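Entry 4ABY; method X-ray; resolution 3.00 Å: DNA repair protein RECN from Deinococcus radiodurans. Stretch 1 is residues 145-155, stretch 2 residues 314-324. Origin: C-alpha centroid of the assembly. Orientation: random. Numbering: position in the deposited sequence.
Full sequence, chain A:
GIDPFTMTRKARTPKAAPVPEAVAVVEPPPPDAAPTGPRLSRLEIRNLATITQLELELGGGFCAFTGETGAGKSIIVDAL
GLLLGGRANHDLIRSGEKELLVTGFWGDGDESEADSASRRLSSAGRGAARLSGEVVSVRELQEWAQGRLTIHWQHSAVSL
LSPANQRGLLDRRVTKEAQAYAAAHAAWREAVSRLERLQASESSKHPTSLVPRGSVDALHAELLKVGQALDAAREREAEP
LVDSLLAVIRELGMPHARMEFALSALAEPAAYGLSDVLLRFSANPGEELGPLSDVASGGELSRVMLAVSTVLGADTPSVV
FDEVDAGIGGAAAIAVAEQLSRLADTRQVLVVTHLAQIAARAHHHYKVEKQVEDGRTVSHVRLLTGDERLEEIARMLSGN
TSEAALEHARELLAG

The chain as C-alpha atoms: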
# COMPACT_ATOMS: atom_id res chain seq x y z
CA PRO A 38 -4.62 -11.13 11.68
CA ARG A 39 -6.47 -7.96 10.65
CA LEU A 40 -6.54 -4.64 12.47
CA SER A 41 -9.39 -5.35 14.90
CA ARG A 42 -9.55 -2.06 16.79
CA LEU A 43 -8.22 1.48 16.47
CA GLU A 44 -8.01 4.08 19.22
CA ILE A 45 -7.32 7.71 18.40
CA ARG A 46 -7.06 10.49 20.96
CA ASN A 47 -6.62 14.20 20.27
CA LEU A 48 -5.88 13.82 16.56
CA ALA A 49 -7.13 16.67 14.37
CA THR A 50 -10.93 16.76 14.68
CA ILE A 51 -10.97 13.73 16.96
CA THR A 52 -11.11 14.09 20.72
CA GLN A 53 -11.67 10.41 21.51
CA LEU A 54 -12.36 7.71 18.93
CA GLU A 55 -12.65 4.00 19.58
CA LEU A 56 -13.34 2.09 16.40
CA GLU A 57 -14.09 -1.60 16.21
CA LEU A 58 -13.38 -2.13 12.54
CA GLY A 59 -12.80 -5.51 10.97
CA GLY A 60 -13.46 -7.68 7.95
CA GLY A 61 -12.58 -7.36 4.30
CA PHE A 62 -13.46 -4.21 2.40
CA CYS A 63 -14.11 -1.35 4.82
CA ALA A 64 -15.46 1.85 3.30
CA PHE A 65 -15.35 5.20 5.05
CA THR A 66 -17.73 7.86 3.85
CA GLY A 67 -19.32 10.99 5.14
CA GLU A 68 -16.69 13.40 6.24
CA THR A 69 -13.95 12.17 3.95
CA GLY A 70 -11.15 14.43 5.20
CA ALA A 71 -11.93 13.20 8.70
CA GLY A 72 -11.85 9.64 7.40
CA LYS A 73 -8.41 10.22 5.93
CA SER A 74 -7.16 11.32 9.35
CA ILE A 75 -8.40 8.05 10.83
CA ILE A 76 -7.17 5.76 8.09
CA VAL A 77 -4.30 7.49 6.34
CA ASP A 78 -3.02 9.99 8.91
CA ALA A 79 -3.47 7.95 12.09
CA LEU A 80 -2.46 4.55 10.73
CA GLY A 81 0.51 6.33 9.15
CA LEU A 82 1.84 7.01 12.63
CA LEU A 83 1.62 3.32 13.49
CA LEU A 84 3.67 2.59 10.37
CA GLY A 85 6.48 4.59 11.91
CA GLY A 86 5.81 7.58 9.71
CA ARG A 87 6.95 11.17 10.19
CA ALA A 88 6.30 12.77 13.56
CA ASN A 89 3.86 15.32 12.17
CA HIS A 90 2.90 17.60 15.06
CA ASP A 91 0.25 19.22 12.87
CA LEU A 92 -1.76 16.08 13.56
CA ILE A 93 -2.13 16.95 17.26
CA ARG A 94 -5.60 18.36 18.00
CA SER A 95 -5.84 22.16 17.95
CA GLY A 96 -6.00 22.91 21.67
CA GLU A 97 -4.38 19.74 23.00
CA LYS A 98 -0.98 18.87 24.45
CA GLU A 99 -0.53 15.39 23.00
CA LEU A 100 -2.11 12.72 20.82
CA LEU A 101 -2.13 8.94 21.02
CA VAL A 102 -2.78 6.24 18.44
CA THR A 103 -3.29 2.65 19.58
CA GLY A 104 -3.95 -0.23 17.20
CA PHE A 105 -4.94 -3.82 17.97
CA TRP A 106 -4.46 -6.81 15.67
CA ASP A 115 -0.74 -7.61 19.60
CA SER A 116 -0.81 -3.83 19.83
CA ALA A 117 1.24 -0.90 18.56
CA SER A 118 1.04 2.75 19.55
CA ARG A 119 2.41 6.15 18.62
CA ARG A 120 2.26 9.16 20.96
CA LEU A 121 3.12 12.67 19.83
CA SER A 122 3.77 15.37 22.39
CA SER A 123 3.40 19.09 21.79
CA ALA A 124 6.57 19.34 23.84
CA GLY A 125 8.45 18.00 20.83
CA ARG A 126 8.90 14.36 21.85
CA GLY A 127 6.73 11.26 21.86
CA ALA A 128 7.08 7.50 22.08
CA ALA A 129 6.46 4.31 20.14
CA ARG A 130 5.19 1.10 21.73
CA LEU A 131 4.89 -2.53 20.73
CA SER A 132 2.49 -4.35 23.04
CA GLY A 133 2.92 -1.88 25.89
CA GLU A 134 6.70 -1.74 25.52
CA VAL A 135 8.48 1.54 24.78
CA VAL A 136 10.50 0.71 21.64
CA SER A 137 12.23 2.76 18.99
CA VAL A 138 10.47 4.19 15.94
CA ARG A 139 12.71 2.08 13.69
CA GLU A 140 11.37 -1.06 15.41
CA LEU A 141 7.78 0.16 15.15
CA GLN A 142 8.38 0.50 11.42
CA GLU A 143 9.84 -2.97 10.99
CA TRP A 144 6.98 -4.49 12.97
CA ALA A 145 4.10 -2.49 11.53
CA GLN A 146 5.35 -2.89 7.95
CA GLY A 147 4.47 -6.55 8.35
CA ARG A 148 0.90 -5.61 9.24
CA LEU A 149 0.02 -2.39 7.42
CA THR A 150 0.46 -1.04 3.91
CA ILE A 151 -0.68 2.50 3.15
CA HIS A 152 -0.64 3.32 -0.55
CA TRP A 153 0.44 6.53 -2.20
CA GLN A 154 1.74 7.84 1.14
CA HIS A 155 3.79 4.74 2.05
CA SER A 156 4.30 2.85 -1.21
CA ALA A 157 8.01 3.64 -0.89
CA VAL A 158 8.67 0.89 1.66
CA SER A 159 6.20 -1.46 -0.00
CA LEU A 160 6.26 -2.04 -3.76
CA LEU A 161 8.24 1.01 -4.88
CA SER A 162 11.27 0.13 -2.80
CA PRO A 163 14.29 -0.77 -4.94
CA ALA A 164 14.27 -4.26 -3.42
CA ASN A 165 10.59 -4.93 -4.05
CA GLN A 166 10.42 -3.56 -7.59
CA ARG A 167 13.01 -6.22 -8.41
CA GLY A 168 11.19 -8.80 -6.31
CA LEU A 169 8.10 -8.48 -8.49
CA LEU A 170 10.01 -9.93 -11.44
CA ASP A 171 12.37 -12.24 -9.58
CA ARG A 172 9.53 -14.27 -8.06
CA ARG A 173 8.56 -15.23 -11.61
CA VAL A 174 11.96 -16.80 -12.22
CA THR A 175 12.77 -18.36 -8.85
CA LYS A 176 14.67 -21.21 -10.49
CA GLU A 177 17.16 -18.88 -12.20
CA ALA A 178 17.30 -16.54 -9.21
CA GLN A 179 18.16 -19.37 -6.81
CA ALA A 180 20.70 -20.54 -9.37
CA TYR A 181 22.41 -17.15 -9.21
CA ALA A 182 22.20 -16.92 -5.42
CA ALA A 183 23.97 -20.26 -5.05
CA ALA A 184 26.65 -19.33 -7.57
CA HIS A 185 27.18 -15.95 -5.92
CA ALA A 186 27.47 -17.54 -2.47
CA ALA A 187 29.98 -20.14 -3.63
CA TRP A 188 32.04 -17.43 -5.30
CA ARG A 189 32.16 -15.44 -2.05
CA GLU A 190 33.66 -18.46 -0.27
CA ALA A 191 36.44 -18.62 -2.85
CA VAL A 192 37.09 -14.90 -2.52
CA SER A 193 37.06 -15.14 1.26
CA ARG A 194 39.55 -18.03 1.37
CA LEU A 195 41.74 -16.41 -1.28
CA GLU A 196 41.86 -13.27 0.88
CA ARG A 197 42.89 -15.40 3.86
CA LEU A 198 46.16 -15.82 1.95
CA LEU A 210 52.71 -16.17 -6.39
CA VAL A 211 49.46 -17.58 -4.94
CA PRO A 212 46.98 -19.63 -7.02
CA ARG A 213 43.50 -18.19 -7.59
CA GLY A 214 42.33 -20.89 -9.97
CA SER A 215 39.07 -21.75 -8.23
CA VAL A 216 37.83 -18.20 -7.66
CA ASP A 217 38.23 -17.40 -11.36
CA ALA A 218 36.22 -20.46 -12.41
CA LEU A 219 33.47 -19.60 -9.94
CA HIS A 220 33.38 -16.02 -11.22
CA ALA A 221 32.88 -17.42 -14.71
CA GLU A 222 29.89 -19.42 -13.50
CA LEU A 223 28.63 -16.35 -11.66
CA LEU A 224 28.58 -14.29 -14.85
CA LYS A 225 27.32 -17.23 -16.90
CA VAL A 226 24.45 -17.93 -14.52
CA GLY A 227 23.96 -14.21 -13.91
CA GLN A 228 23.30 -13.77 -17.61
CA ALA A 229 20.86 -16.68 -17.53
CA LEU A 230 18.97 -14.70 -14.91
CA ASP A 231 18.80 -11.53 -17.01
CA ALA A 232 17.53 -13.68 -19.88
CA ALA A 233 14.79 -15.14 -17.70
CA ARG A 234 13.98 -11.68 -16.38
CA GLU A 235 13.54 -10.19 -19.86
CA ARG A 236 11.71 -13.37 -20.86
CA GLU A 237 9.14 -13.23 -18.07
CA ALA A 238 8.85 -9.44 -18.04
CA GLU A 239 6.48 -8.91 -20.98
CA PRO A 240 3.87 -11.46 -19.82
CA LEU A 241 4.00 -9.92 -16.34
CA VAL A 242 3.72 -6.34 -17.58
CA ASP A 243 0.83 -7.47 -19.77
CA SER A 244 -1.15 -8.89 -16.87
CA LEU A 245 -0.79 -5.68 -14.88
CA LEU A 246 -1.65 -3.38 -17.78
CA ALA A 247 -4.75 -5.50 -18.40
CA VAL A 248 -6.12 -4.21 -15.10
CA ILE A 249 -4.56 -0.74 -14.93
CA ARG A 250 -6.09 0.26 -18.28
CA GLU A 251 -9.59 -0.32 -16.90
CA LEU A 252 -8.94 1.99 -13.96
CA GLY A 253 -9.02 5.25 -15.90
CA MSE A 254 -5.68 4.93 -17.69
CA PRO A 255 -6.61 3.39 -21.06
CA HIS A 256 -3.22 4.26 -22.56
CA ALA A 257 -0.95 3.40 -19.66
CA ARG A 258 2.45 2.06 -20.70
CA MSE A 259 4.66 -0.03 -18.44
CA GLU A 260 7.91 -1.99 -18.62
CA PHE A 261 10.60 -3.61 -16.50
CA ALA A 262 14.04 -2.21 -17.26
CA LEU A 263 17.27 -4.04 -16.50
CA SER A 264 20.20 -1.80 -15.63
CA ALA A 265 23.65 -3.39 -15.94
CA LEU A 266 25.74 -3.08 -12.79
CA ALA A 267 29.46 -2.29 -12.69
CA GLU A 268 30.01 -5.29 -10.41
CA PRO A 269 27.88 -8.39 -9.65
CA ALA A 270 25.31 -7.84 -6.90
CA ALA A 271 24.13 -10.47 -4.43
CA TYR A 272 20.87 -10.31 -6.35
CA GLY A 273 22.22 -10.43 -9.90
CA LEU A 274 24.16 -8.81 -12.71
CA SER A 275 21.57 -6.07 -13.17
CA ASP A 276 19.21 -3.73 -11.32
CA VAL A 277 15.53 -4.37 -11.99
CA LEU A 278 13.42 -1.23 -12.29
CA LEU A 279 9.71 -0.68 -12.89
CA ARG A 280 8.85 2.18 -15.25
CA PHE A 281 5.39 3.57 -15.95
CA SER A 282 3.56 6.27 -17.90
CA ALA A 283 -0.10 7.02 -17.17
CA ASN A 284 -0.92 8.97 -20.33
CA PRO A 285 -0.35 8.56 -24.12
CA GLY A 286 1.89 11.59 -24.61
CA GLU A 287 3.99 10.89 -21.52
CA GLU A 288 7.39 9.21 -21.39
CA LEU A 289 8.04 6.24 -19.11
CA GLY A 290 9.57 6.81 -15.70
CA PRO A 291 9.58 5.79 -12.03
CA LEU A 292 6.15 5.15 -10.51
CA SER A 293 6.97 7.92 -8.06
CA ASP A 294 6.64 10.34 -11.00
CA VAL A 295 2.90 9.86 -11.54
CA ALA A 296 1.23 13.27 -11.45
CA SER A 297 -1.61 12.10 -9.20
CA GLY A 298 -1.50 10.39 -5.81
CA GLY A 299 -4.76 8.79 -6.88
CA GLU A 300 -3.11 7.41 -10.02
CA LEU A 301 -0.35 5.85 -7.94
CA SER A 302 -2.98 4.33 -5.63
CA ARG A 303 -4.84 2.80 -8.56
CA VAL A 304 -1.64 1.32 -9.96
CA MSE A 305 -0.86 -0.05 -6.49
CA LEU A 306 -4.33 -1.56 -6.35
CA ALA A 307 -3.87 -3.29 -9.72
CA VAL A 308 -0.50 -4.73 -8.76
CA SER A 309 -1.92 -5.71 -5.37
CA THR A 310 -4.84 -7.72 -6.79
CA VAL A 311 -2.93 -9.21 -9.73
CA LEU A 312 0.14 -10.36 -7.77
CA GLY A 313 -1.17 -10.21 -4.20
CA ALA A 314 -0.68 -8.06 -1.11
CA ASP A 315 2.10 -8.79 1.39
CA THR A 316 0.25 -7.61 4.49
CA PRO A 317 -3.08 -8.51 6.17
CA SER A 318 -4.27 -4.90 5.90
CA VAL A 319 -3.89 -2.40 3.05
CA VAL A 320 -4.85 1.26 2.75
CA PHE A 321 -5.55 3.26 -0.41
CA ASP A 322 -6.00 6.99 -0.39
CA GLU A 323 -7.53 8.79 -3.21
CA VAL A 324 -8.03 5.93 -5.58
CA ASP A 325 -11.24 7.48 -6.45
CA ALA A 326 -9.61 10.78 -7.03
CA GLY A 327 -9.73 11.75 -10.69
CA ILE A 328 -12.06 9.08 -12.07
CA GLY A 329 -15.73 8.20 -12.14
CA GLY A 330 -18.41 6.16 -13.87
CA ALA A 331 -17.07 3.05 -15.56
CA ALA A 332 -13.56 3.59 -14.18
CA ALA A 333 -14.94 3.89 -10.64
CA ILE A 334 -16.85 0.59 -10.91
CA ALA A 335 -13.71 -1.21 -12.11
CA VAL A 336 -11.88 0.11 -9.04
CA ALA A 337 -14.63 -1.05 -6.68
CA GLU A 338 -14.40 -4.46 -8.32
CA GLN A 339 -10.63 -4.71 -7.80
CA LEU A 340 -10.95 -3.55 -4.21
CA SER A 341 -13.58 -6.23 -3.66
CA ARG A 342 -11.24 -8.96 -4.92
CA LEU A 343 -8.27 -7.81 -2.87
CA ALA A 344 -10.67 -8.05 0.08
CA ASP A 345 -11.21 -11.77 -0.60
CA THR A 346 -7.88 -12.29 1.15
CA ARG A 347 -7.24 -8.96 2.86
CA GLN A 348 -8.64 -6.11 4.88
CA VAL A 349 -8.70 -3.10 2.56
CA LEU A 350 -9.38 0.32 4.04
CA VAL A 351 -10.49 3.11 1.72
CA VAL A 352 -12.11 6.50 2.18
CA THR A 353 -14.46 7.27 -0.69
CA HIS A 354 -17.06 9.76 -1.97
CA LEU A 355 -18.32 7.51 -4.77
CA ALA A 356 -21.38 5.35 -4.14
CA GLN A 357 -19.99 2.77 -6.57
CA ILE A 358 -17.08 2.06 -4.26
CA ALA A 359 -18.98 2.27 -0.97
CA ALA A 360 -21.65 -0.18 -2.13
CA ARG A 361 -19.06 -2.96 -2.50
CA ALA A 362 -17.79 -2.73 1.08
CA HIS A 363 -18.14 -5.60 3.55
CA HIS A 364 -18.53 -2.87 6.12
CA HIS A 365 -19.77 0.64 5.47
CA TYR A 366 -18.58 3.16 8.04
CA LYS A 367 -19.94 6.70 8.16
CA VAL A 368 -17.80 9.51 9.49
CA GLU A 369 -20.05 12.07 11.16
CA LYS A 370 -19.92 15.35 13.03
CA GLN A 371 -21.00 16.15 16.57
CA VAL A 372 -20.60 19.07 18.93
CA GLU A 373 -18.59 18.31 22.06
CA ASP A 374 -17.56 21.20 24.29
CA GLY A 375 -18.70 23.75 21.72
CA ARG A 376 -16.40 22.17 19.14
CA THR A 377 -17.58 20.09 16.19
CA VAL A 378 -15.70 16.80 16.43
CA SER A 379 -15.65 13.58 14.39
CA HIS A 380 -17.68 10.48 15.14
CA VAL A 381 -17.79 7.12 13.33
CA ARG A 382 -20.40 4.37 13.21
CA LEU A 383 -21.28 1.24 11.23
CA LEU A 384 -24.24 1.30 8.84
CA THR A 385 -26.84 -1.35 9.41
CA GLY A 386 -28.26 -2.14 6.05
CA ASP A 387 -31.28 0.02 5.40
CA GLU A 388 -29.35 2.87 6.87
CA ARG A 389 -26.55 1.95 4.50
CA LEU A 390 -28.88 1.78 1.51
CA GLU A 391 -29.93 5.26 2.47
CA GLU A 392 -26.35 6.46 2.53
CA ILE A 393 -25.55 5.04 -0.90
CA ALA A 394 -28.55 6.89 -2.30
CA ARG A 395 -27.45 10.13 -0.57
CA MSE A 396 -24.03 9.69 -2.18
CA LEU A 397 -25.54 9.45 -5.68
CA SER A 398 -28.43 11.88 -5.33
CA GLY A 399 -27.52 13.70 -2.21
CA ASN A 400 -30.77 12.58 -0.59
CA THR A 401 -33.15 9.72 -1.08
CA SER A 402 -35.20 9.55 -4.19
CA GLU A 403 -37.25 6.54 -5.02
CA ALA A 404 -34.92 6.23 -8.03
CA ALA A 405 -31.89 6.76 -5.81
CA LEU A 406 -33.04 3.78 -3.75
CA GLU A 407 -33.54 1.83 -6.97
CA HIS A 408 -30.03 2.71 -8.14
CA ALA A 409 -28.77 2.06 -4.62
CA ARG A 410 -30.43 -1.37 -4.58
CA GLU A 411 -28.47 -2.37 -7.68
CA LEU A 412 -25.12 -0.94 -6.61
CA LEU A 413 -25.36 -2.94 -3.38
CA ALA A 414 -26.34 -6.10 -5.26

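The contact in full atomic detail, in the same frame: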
# COMPACT_ATOMS: atom_id res chain seq x y z
N ALA A 145 5.34 -2.91 12.16
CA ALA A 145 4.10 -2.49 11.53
C ALA A 145 4.08 -2.68 10.01
O ALA A 145 3.03 -2.84 9.41
CB ALA A 145 3.79 -1.04 11.88
N GLN A 146 5.26 -2.67 9.39
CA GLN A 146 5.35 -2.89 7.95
C GLN A 146 5.06 -4.34 7.58
O GLN A 146 5.03 -4.70 6.40
CB GLN A 146 6.73 -2.49 7.43
CG GLN A 146 6.94 -0.99 7.35
CD GLN A 146 8.36 -0.64 6.99
OE1 GLN A 146 9.24 -1.50 6.98
NE2 GLN A 146 8.60 0.64 6.70
N GLY A 147 4.87 -5.18 8.59
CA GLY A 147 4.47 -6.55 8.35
C GLY A 147 2.97 -6.69 8.51
O GLY A 147 2.40 -7.74 8.24
N ARG A 148 2.33 -5.61 8.95
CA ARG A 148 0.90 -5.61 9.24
C ARG A 148 0.13 -4.65 8.34
O ARG A 148 -0.95 -4.97 7.84
CB ARG A 148 0.65 -5.24 10.70
CG ARG A 148 1.36 -6.12 11.73
CD ARG A 148 0.94 -7.57 11.63
NE ARG A 148 1.25 -8.32 12.85
CZ ARG A 148 2.46 -8.77 13.18
NH1 ARG A 148 3.50 -8.53 12.39
NH2 ARG A 148 2.64 -9.45 14.31
N LEU A 149 0.68 -3.45 8.16
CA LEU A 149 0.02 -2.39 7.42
C LEU A 149 0.72 -2.03 6.12
O LEU A 149 1.94 -2.11 6.01
CB LEU A 149 -0.07 -1.13 8.28
CG LEU A 149 -1.35 -0.89 9.08
CD1 LEU A 149 -1.26 0.45 9.78
CD2 LEU A 149 -2.56 -0.94 8.17
N THR A 150 -0.07 -1.62 5.14
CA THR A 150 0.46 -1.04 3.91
C THR A 150 -0.44 0.13 3.54
O THR A 150 -1.60 -0.07 3.22
CB THR A 150 0.42 -2.04 2.76
OG1 THR A 150 1.34 -3.11 3.02
CG2 THR A 150 0.81 -1.36 1.47
N ILE A 151 0.09 1.35 3.60
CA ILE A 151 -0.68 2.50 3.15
C ILE A 151 -0.18 2.94 1.79
O ILE A 151 1.01 3.22 1.62
CB ILE A 151 -0.58 3.68 4.12
CG1 ILE A 151 -1.39 3.40 5.39
CG2 ILE A 151 -1.09 4.94 3.46
CD1 ILE A 151 -0.61 2.68 6.45
N HIS A 152 -1.08 3.02 0.81
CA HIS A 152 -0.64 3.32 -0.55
C HIS A 152 -0.77 4.77 -0.97
O HIS A 152 -1.67 5.50 -0.54
CB HIS A 152 -1.29 2.40 -1.58
CG HIS A 152 -0.65 1.05 -1.64
ND1 HIS A 152 0.71 0.87 -1.82
CD2 HIS A 152 -1.18 -0.19 -1.55
CE1 HIS A 152 0.98 -0.42 -1.84
NE2 HIS A 152 -0.14 -1.09 -1.67
N TRP A 153 0.14 5.15 -1.87
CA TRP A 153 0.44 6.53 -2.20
C TRP A 153 1.38 7.01 -1.09
O TRP A 153 2.59 7.07 -1.31
CB TRP A 153 -0.85 7.33 -2.40
CG TRP A 153 -0.84 8.85 -2.28
CD1 TRP A 153 -1.95 9.65 -2.33
CD2 TRP A 153 0.28 9.73 -2.08
NE1 TRP A 153 -1.59 10.96 -2.17
CE2 TRP A 153 -0.24 11.04 -2.01
CE3 TRP A 153 1.65 9.54 -1.94
CZ2 TRP A 153 0.58 12.15 -1.82
CZ3 TRP A 153 2.45 10.64 -1.75
CH2 TRP A 153 1.92 11.94 -1.69
N GLN A 154 0.88 7.27 0.10
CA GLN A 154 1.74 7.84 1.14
C GLN A 154 2.91 6.96 1.59
O GLN A 154 3.95 7.48 1.99
CB GLN A 154 0.93 8.28 2.36
CG GLN A 154 0.22 9.59 2.18
CD GLN A 154 -1.13 9.43 1.53
OE1 GLN A 154 -1.47 8.36 1.03
NE2 GLN A 154 -1.92 10.49 1.53
N HIS A 155 2.75 5.64 1.55
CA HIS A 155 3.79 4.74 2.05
C HIS A 155 4.10 3.60 1.09
O HIS A 155 4.45 2.50 1.52
CB HIS A 155 3.41 4.18 3.42
CG HIS A 155 3.28 5.22 4.49
ND1 HIS A 155 4.35 5.66 5.23
CD2 HIS A 155 2.20 5.89 4.94
CE1 HIS A 155 3.93 6.58 6.09
NE2 HIS A 155 2.63 6.73 5.94
N ALA A 314 -1.20 -8.96 -2.14
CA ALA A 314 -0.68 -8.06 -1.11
C ALA A 314 0.22 -8.84 -0.16
O ALA A 314 0.08 -10.06 -0.02
CB ALA A 314 -1.82 -7.41 -0.35
N ASP A 315 1.14 -8.14 0.49
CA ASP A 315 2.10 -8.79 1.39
C ASP A 315 1.81 -8.52 2.86
O ASP A 315 2.61 -8.85 3.73
CB ASP A 315 3.54 -8.40 1.03
CG ASP A 315 3.74 -6.90 0.89
OD1 ASP A 315 2.81 -6.20 0.43
OD2 ASP A 315 4.84 -6.41 1.24
N THR A 316 0.66 -7.91 3.13
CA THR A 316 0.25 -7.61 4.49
C THR A 316 -1.25 -7.85 4.66
O THR A 316 -2.01 -7.72 3.71
CB THR A 316 0.55 -6.15 4.86
OG1 THR A 316 -0.17 -5.27 3.98
CG2 THR A 316 2.04 -5.87 4.74
N PRO A 317 -1.67 -8.22 5.88
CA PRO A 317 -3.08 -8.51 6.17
C PRO A 317 -4.00 -7.33 5.91
O PRO A 317 -5.17 -7.53 5.58
CB PRO A 317 -3.07 -8.85 7.67
CG PRO A 317 -1.78 -8.31 8.19
CD PRO A 317 -0.81 -8.42 7.06
N SER A 318 -3.48 -6.11 6.08
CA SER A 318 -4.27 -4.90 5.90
C SER A 318 -3.59 -3.96 4.92
O SER A 318 -2.37 -3.80 4.94
CB SER A 318 -4.45 -4.18 7.24
OG SER A 318 -5.08 -5.02 8.18
N VAL A 319 -4.39 -3.35 4.05
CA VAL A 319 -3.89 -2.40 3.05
C VAL A 319 -4.76 -1.15 3.00
O VAL A 319 -5.98 -1.22 3.18
CB VAL A 319 -3.83 -3.04 1.65
CG1 VAL A 319 -3.21 -2.07 0.65
CG2 VAL A 319 -3.06 -4.34 1.69
N VAL A 320 -4.13 -0.00 2.80
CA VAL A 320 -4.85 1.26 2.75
C VAL A 320 -4.59 2.03 1.46
O VAL A 320 -3.44 2.22 1.06
CB VAL A 320 -4.49 2.16 3.95
CG1 VAL A 320 -5.10 3.55 3.77
CG2 VAL A 320 -4.96 1.53 5.25
N PHE A 321 -5.66 2.47 0.81
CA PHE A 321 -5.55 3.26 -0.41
C PHE A 321 -6.17 4.62 -0.15
O PHE A 321 -7.29 4.72 0.33
CB PHE A 321 -6.27 2.56 -1.56
CG PHE A 321 -5.73 1.19 -1.87
CD1 PHE A 321 -4.68 1.02 -2.75
CD2 PHE A 321 -6.29 0.07 -1.27
CE1 PHE A 321 -4.19 -0.24 -3.03
CE2 PHE A 321 -5.80 -1.20 -1.55
CZ PHE A 321 -4.75 -1.35 -2.43
N ASP A 322 -5.48 5.67 -0.53
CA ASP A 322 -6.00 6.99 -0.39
C ASP A 322 -6.25 7.60 -1.73
O ASP A 322 -5.38 7.63 -2.56
CB ASP A 322 -4.96 7.87 0.25
CG ASP A 322 -5.49 9.20 0.63
OD1 ASP A 322 -6.69 9.32 0.87
OD2 ASP A 322 -4.70 10.12 0.71
N GLU A 323 -7.42 8.12 -1.98
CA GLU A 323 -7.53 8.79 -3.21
C GLU A 323 -7.59 7.96 -4.41
O GLU A 323 -7.26 8.44 -5.43
CB GLU A 323 -6.30 9.66 -3.35
CG GLU A 323 -6.51 11.11 -2.96
CD GLU A 323 -5.34 11.96 -3.29
OE1 GLU A 323 -4.38 11.97 -2.54
OE2 GLU A 323 -5.37 12.64 -4.31
N VAL A 324 -8.01 6.72 -4.34
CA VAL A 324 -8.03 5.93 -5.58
C VAL A 324 -9.28 6.25 -6.25
O VAL A 324 -9.41 5.94 -7.39
CB VAL A 324 -8.27 4.82 -4.56
CG1 VAL A 324 -9.64 4.89 -4.05
CG2 VAL A 324 -8.07 3.49 -5.19

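Residues 149-152 and 318-321 run side by side as parallel strands, their axes 14° apart and 4.5 Å at closest approach. The ladder tightens along its length: Ser-318 N to Arg-148 O is 3.3 Å and Thr-150 N to Ser-318 O a weak 3.2 Å at 126°, whereas Val-320 N to Thr-150 O is 2.6 Å and His-152 N to Val-320 O 2.5 Å, at 153° and 161°. Thr-150 and Val-320 thus each bond through both N and O, the parallel pattern.

Side chains alternate between faces. On one, Ile-151 (m, p) lays CG1 3.6 Å from CB of Val-320 (t), an apolar contact. On the other, Thr-150 (m) places OG1 2.8 Å from OG1 of Thr-316. The p rotamer of Thr-316 also lets its OG1 donate to Ser-318 O, 2.8 Å away, turning the hydroxyl to the backbone of its own stretch, two residues on. Further along this face, His-152 (m) brings CD2 within 3.4 Å of Phe-321 CE1 and 3.5 Å of Val-319 CG1; the two rings lie oblique, planes at 33°.

Beyond the strands, polar side chains take over. Trp-153 (t) extends so that NE1 donates to Glu-323 OE1 at 3.0 Å, while Gln-154, bent by chi2 of 86°, directs NE2 to Asp-322 OD2 at 2.9 Å and 166°.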